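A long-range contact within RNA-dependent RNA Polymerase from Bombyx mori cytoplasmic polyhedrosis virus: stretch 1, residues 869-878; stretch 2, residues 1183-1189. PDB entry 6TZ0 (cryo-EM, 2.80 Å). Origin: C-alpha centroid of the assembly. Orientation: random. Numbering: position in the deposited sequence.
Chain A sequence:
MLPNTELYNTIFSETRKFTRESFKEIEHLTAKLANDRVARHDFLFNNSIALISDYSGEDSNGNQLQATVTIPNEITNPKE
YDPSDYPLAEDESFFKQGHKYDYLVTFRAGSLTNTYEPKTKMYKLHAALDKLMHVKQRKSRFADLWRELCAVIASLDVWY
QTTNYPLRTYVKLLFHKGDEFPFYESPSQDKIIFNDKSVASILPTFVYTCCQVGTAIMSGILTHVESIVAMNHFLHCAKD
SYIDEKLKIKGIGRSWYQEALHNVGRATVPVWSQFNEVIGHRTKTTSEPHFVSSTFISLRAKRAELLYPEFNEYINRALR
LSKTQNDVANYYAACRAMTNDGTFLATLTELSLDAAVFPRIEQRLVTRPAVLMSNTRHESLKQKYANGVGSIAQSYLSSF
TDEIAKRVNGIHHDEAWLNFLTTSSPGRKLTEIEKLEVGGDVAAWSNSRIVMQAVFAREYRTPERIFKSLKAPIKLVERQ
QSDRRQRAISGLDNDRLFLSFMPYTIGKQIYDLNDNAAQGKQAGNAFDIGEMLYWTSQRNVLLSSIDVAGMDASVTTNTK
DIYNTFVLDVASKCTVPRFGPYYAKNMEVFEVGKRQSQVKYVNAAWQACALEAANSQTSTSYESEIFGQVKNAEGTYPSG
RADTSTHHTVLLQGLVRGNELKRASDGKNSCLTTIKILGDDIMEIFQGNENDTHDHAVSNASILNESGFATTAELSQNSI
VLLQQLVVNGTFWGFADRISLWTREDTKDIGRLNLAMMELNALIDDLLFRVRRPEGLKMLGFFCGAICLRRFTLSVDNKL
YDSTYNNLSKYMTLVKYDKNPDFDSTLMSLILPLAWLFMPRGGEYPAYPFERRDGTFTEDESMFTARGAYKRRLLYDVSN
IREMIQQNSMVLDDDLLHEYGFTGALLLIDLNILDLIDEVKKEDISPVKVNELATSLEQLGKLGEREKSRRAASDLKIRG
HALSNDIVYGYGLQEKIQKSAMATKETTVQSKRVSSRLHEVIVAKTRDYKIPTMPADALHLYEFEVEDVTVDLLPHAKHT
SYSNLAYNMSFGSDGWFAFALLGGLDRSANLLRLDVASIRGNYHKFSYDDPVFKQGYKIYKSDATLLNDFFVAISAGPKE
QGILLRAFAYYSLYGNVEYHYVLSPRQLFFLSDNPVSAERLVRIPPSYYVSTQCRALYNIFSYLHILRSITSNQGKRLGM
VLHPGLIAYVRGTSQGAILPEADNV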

ATOM      1  N   ALA A 869     -22.153 -22.861  14.066  1.00 47.00           N
ATOM      2  CA  ALA A 869     -22.909 -23.705  14.978  1.00 47.00           C
ATOM      3  C   ALA A 869     -23.624 -24.852  14.280  1.00 47.00           C
ATOM      4  O   ALA A 869     -24.161 -25.727  14.965  1.00 47.00           O
ATOM      5  CB  ALA A 869     -23.922 -22.863  15.752  1.00 47.00           C
ATOM      6  N   TYR A 870     -23.643 -24.874  12.946  1.00 45.80           N
ATOM      7  CA  TYR A 870     -24.296 -25.955  12.219  1.00 45.80           C
ATOM      8  C   TYR A 870     -23.492 -27.252  12.272  1.00 45.80           C
ATOM      9  O   TYR A 870     -24.042 -28.322  11.998  1.00 45.80           O
ATOM     10  CB  TYR A 870     -24.552 -25.510  10.775  1.00 45.80           C
ATOM     11  CG  TYR A 870     -25.319 -26.498   9.929  1.00 45.80           C
ATOM     12  CD1 TYR A 870     -26.649 -26.784  10.200  1.00 45.80           C
ATOM     13  CD2 TYR A 870     -24.720 -27.125   8.843  1.00 45.80           C
ATOM     14  CE1 TYR A 870     -27.355 -27.682   9.434  1.00 45.80           C
ATOM     15  CE2 TYR A 870     -25.422 -28.021   8.061  1.00 45.80           C
ATOM     16  CZ  TYR A 870     -26.741 -28.294   8.365  1.00 45.80           C
ATOM     17  OH  TYR A 870     -27.445 -29.186   7.592  1.00 45.80           O
ATOM     18  N   LYS A 871     -22.220 -27.191  12.672  1.00 47.78           N
ATOM     19  CA  LYS A 871     -21.420 -28.401  12.820  1.00 47.78           C
ATOM     20  C   LYS A 871     -21.809 -29.217  14.051  1.00 47.78           C
ATOM     21  O   LYS A 871     -21.397 -30.375  14.171  1.00 47.78           O
ATOM     22  CB  LYS A 871     -19.938 -28.038  12.878  1.00 47.78           C
ATOM     23  CG  LYS A 871     -19.409 -27.419  11.608  1.00 47.78           C
ATOM     24  CD  LYS A 871     -19.456 -28.410  10.467  1.00 47.78           C
ATOM     25  CE  LYS A 871     -18.432 -29.500  10.667  1.00 47.78           C
ATOM     26  NZ  LYS A 871     -18.413 -30.447   9.523  1.00 47.78           N
ATOM     27  N   ARG A 872     -22.598 -28.644  14.964  1.00 52.17           N
ATOM     28  CA  ARG A 872     -23.037 -29.372  16.149  1.00 52.17           C
ATOM     29  C   ARG A 872     -24.098 -30.417  15.814  1.00 52.17           C
ATOM     30  O   ARG A 872     -24.287 -31.370  16.576  1.00 52.17           O
ATOM     31  CB  ARG A 872     -23.538 -28.371  17.198  1.00 52.17           C
ATOM     32  CG  ARG A 872     -23.841 -28.958  18.560  1.00 52.17           C
ATOM     33  CD  ARG A 872     -24.157 -27.926  19.605  1.00 52.17           C
ATOM     34  NE  ARG A 872     -24.601 -28.582  20.832  1.00 52.17           N
ATOM     35  CZ  ARG A 872     -23.788 -29.036  21.779  1.00 52.17           C
ATOM     36  NH1 ARG A 872     -24.291 -29.622  22.853  1.00 52.17           N
ATOM     37  NH2 ARG A 872     -22.476 -28.897  21.660  1.00 52.17           N
ATOM     38  N   ARG A 873     -24.743 -30.297  14.654  1.00 49.74           N
ATOM     39  CA  ARG A 873     -25.757 -31.256  14.240  1.00 49.74           C
ATOM     40  C   ARG A 873     -25.163 -32.624  13.906  1.00 49.74           C
ATOM     41  O   ARG A 873     -25.900 -33.615  13.868  1.00 49.74           O
ATOM     42  CB  ARG A 873     -26.517 -30.677  13.044  1.00 49.74           C
ATOM     43  CG  ARG A 873     -27.796 -31.386  12.650  1.00 49.74           C
ATOM     44  CD  ARG A 873     -28.476 -30.672  11.510  1.00 49.74           C
ATOM     45  NE  ARG A 873     -29.674 -31.378  11.084  1.00 49.74           N
ATOM     46  CZ  ARG A 873     -29.693 -32.297  10.126  1.00 49.74           C
ATOM     47  NH1 ARG A 873     -28.579 -32.618   9.489  1.00 49.74           N
ATOM     48  NH2 ARG A 873     -30.826 -32.893   9.802  1.00 49.74           N
ATOM     49  N   LEU A 874     -23.847 -32.711  13.694  1.00 49.95           N
ATOM     50  CA  LEU A 874     -23.221 -34.007  13.449  1.00 49.95           C
ATOM     51  C   LEU A 874     -23.244 -34.886  14.695  1.00 49.95           C
ATOM     52  O   LEU A 874     -23.316 -36.116  14.579  1.00 49.95           O
ATOM     53  CB  LEU A 874     -21.789 -33.806  12.958  1.00 49.95           C
ATOM     54  CG  LEU A 874     -21.033 -35.043  12.472  1.00 49.95           C
ATOM     55  CD1 LEU A 874     -21.707 -35.614  11.241  1.00 49.95           C
ATOM     56  CD2 LEU A 874     -19.583 -34.712  12.201  1.00 49.95           C
ATOM     57  N   LEU A 875     -23.219 -34.269  15.883  1.00 53.38           N
ATOM     58  CA  LEU A 875     -23.342 -35.008  17.139  1.00 53.38           C
ATOM     59  C   LEU A 875     -24.669 -35.741  17.231  1.00 53.38           C
ATOM     60  O   LEU A 875     -24.738 -36.840  17.790  1.00 53.38           O
ATOM     61  CB  LEU A 875     -23.221 -34.055  18.326  1.00 53.38           C
ATOM     62  CG  LEU A 875     -21.957 -33.239  18.559  1.00 53.38           C
ATOM     63  CD1 LEU A 875     -22.187 -32.282  19.718  1.00 53.38           C
ATOM     64  CD2 LEU A 875     -20.778 -34.139  18.833  1.00 53.38           C
ATOM     65  N   TYR A 876     -25.726 -35.149  16.690  1.00 54.52           N
ATOM     66  CA  TYR A 876     -27.047 -35.751  16.700  1.00 54.52           C
ATOM     67  C   TYR A 876     -27.275 -36.652  15.501  1.00 54.52           C
ATOM     68  O   TYR A 876     -28.035 -37.620  15.600  1.00 54.52           O
ATOM     69  CB  TYR A 876     -28.101 -34.648  16.741  1.00 54.52           C
ATOM     70  CG  TYR A 876     -28.079 -33.863  18.024  1.00 54.52           C
ATOM     71  CD1 TYR A 876     -28.775 -34.306  19.137  1.00 54.52           C
ATOM     72  CD2 TYR A 876     -27.338 -32.695  18.134  1.00 54.52           C
ATOM     73  CE1 TYR A 876     -28.757 -33.596  20.317  1.00 54.52           C
ATOM     74  CE2 TYR A 876     -27.308 -31.982  19.312  1.00 54.52           C
ATOM     75  CZ  TYR A 876     -28.020 -32.440  20.399  1.00 54.52           C
ATOM     76  OH  TYR A 876     -28.001 -31.744  21.579  1.00 54.52           O
ATOM     77  N   ASP A 877     -26.622 -36.355  14.377  1.00 53.94           N
ATOM     78  CA  ASP A 877     -26.712 -37.208  13.199  1.00 53.94           C
ATOM     79  C   ASP A 877     -26.039 -38.554  13.444  1.00 53.94           C
ATOM     80  O   ASP A 877     -26.522 -39.586  12.970  1.00 53.94           O
ATOM     81  CB  ASP A 877     -26.084 -36.496  12.000  1.00 53.94           C
ATOM     82  CG  ASP A 877     -26.460 -37.125  10.673  1.00 53.94           C
ATOM     83  OD1 ASP A 877     -27.279 -38.064  10.650  1.00 53.94           O
ATOM     84  OD2 ASP A 877     -25.922 -36.680   9.637  1.00 53.94           O
ATOM     85  N   VAL A 878     -24.931 -38.566  14.193  1.00 55.00           N
ATOM     86  CA  VAL A 878     -24.307 -39.837  14.563  1.00 55.00           C
ATOM     87  C   VAL A 878     -25.194 -40.609  15.543  1.00 55.00           C
ATOM     88  O   VAL A 878     -25.256 -41.845  15.502  1.00 55.00           O
ATOM     89  CB  VAL A 878     -22.886 -39.568  15.109  1.00 55.00           C
ATOM     90  CG1 VAL A 878     -22.239 -40.815  15.668  1.00 55.00           C
ATOM     91  CG2 VAL A 878     -22.007 -39.043  14.002  1.00 55.00           C
ATOM     92  N   TYR A1183     -32.341 -25.624   2.839  1.00 39.99           N
ATOM     93  CA  TYR A1183     -31.249 -25.077   2.036  1.00 39.99           C
ATOM     94  C   TYR A1183     -29.900 -25.636   2.462  1.00 39.99           C
ATOM     95  O   TYR A1183     -29.102 -26.076   1.621  1.00 39.99           O
ATOM     96  CB  TYR A1183     -31.266 -23.555   2.150  1.00 39.99           C
ATOM     97  CG  TYR A1183     -30.153 -22.832   1.439  1.00 39.99           C
ATOM     98  CD1 TYR A1183     -30.128 -22.749   0.058  1.00 39.99           C
ATOM     99  CD2 TYR A1183     -29.161 -22.182   2.154  1.00 39.99           C
ATOM    100  CE1 TYR A1183     -29.129 -22.075  -0.590  1.00 39.99           C
ATOM    101  CE2 TYR A1183     -28.158 -21.506   1.516  1.00 39.99           C
ATOM    102  CZ  TYR A1183     -28.149 -21.455   0.144  1.00 39.99           C
ATOM    103  OH  TYR A1183     -27.147 -20.777  -0.501  1.00 39.99           O
ATOM    104  N   LEU A1184     -29.636 -25.636   3.768  1.00 40.11           N
ATOM    105  CA  LEU A1184     -28.379 -26.167   4.275  1.00 40.11           C
ATOM    106  C   LEU A1184     -28.283 -27.675   4.098  1.00 40.11           C
ATOM    107  O   LEU A1184     -27.186 -28.188   3.850  1.00 40.11           O
ATOM    108  CB  LEU A1184     -28.207 -25.779   5.741  1.00 40.11           C
ATOM    109  CG  LEU A1184     -27.505 -24.469   6.102  1.00 40.11           C
ATOM    110  CD1 LEU A1184     -28.226 -23.247   5.615  1.00 40.11           C
ATOM    111  CD2 LEU A1184     -27.426 -24.410   7.591  1.00 40.11           C
ATOM    112  N   HIS A1185     -29.407 -28.399   4.185  1.00 41.18           N
ATOM    113  CA  HIS A1185     -29.345 -29.834   3.922  1.00 41.18           C
ATOM    114  C   HIS A1185     -29.077 -30.133   2.455  1.00 41.18           C
ATOM    115  O   HIS A1185     -28.368 -31.093   2.137  1.00 41.18           O
ATOM    116  CB  HIS A1185     -30.631 -30.519   4.362  1.00 41.18           C
ATOM    117  CG  HIS A1185     -30.626 -31.998   4.139  1.00 41.18           C
ATOM    118  ND1 HIS A1185     -31.086 -32.574   2.975  1.00 41.18           N
ATOM    119  CD2 HIS A1185     -30.196 -33.018   4.916  1.00 41.18           C
ATOM    120  CE1 HIS A1185     -30.956 -33.885   3.052  1.00 41.18           C
ATOM    121  NE2 HIS A1185     -30.416 -34.181   4.220  1.00 41.18           N
ATOM    122  N   ILE A1186     -29.641 -29.340   1.548  1.00 41.18           N
ATOM    123  CA  ILE A1186     -29.435 -29.611   0.133  1.00 41.18           C
ATOM    124  C   ILE A1186     -28.012 -29.256  -0.286  1.00 41.18           C
ATOM    125  O   ILE A1186     -27.380 -30.009  -1.033  1.00 41.18           O
ATOM    126  CB  ILE A1186     -30.508 -28.896  -0.705  1.00 41.18           C
ATOM    127  CG1 ILE A1186     -31.848 -29.592  -0.486  1.00 41.18           C
ATOM    128  CG2 ILE A1186     -30.185 -28.936  -2.177  1.00 41.18           C
ATOM    129  CD1 ILE A1186     -33.027 -28.799  -0.944  1.00 41.18           C
ATOM    130  N   LEU A1187     -27.459 -28.152   0.230  1.00 40.73           N
ATOM    131  CA  LEU A1187     -26.051 -27.856  -0.049  1.00 40.73           C
ATOM    132  C   LEU A1187     -25.101 -28.838   0.625  1.00 40.73           C
ATOM    133  O   LEU A1187     -24.008 -29.088   0.109  1.00 40.73           O
ATOM    134  CB  LEU A1187     -25.681 -26.447   0.395  1.00 40.73           C
ATOM    135  CG  LEU A1187     -26.135 -25.218  -0.373  1.00 40.73           C
ATOM    136  CD1 LEU A1187     -25.675 -24.011   0.394  1.00 40.73           C
ATOM    137  CD2 LEU A1187     -25.548 -25.214  -1.764  1.00 40.73           C
ATOM    138  N   ARG A1188     -25.488 -29.396   1.772  1.00 44.79           N
ATOM    139  CA  ARG A1188     -24.584 -30.258   2.522  1.00 44.79           C
ATOM    140  C   ARG A1188     -24.408 -31.621   1.855  1.00 44.79           C
ATOM    141  O   ARG A1188     -23.371 -32.265   2.038  1.00 44.79           O
ATOM    142  CB  ARG A1188     -25.114 -30.382   3.957  1.00 44.79           C
ATOM    143  CG  ARG A1188     -24.304 -31.183   4.964  1.00 44.79           C
ATOM    144  CD  ARG A1188     -24.919 -32.542   5.183  1.00 44.79           C
ATOM    145  NE  ARG A1188     -24.251 -33.298   6.235  1.00 44.79           N
ATOM    146  CZ  ARG A1188     -24.595 -33.260   7.514  1.00 44.79           C
ATOM    147  NH1 ARG A1188     -25.610 -32.510   7.909  1.00 44.79           N
ATOM    148  NH2 ARG A1188     -23.930 -33.987   8.400  1.00 44.79           N
ATOM    149  N   SER A1189     -25.374 -32.062   1.058  1.00 41.92           N
ATOM    150  CA  SER A1189     -25.413 -33.436   0.565  1.00 41.92           C
ATOM    151  C   SER A1189     -25.696 -33.487  -0.927  1.00 41.92           C
ATOM    152  O   SER A1189     -26.604 -34.183  -1.380  1.00 41.92           O
ATOM    153  CB  SER A1189     -26.455 -34.241   1.320  1.00 41.92           C
ATOM    154  OG  SER A1189     -27.751 -33.738   1.078  1.00 41.92           O
TER

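Two arginine guanidinium groups come close across this contact: NH1 of R873 lies 3.4 Å from NH1 of R1188, a like-charge approach of two donors that cannot hydrogen-bond to each other. The R1188 nitrogen sits at the edge of the R873 guanidinium, near its plane. Compensating charge comes from D877, whose OD2 forms a salt bridge with NH2 of R1188 at 3.6 Å; the oxygen lies well out of the guanidinium plane, so no N-H points at it and the attraction is one of charge alone. D877 OD1 and R873 NE and NH2 are hydrogen-bonded elsewhere in the structure. R873 and D877 are one helical turn apart, joined by the backbone hydrogen bond from D877 N to R873 O (2.9 Å), and both direct their CA-to-CB bonds toward stretch 2. L874 adds an apolar neighbor, its CD1 4.0 Å from R1188 NH2 at the guanidinium edge.

Y870 and L1184 supply an apolar contact as well. L1184 sets CD2 over one face of the Y870 ring, 3.6 Å from the ring centroid and 12° off its normal, a CH-pi contact. Y870 OH lies 3.8 Å from R1188 NH1, not as a hydrogen bond. No hydrogen bond links the stretches, whose helix axes stay 14.9 Å apart at closest approach.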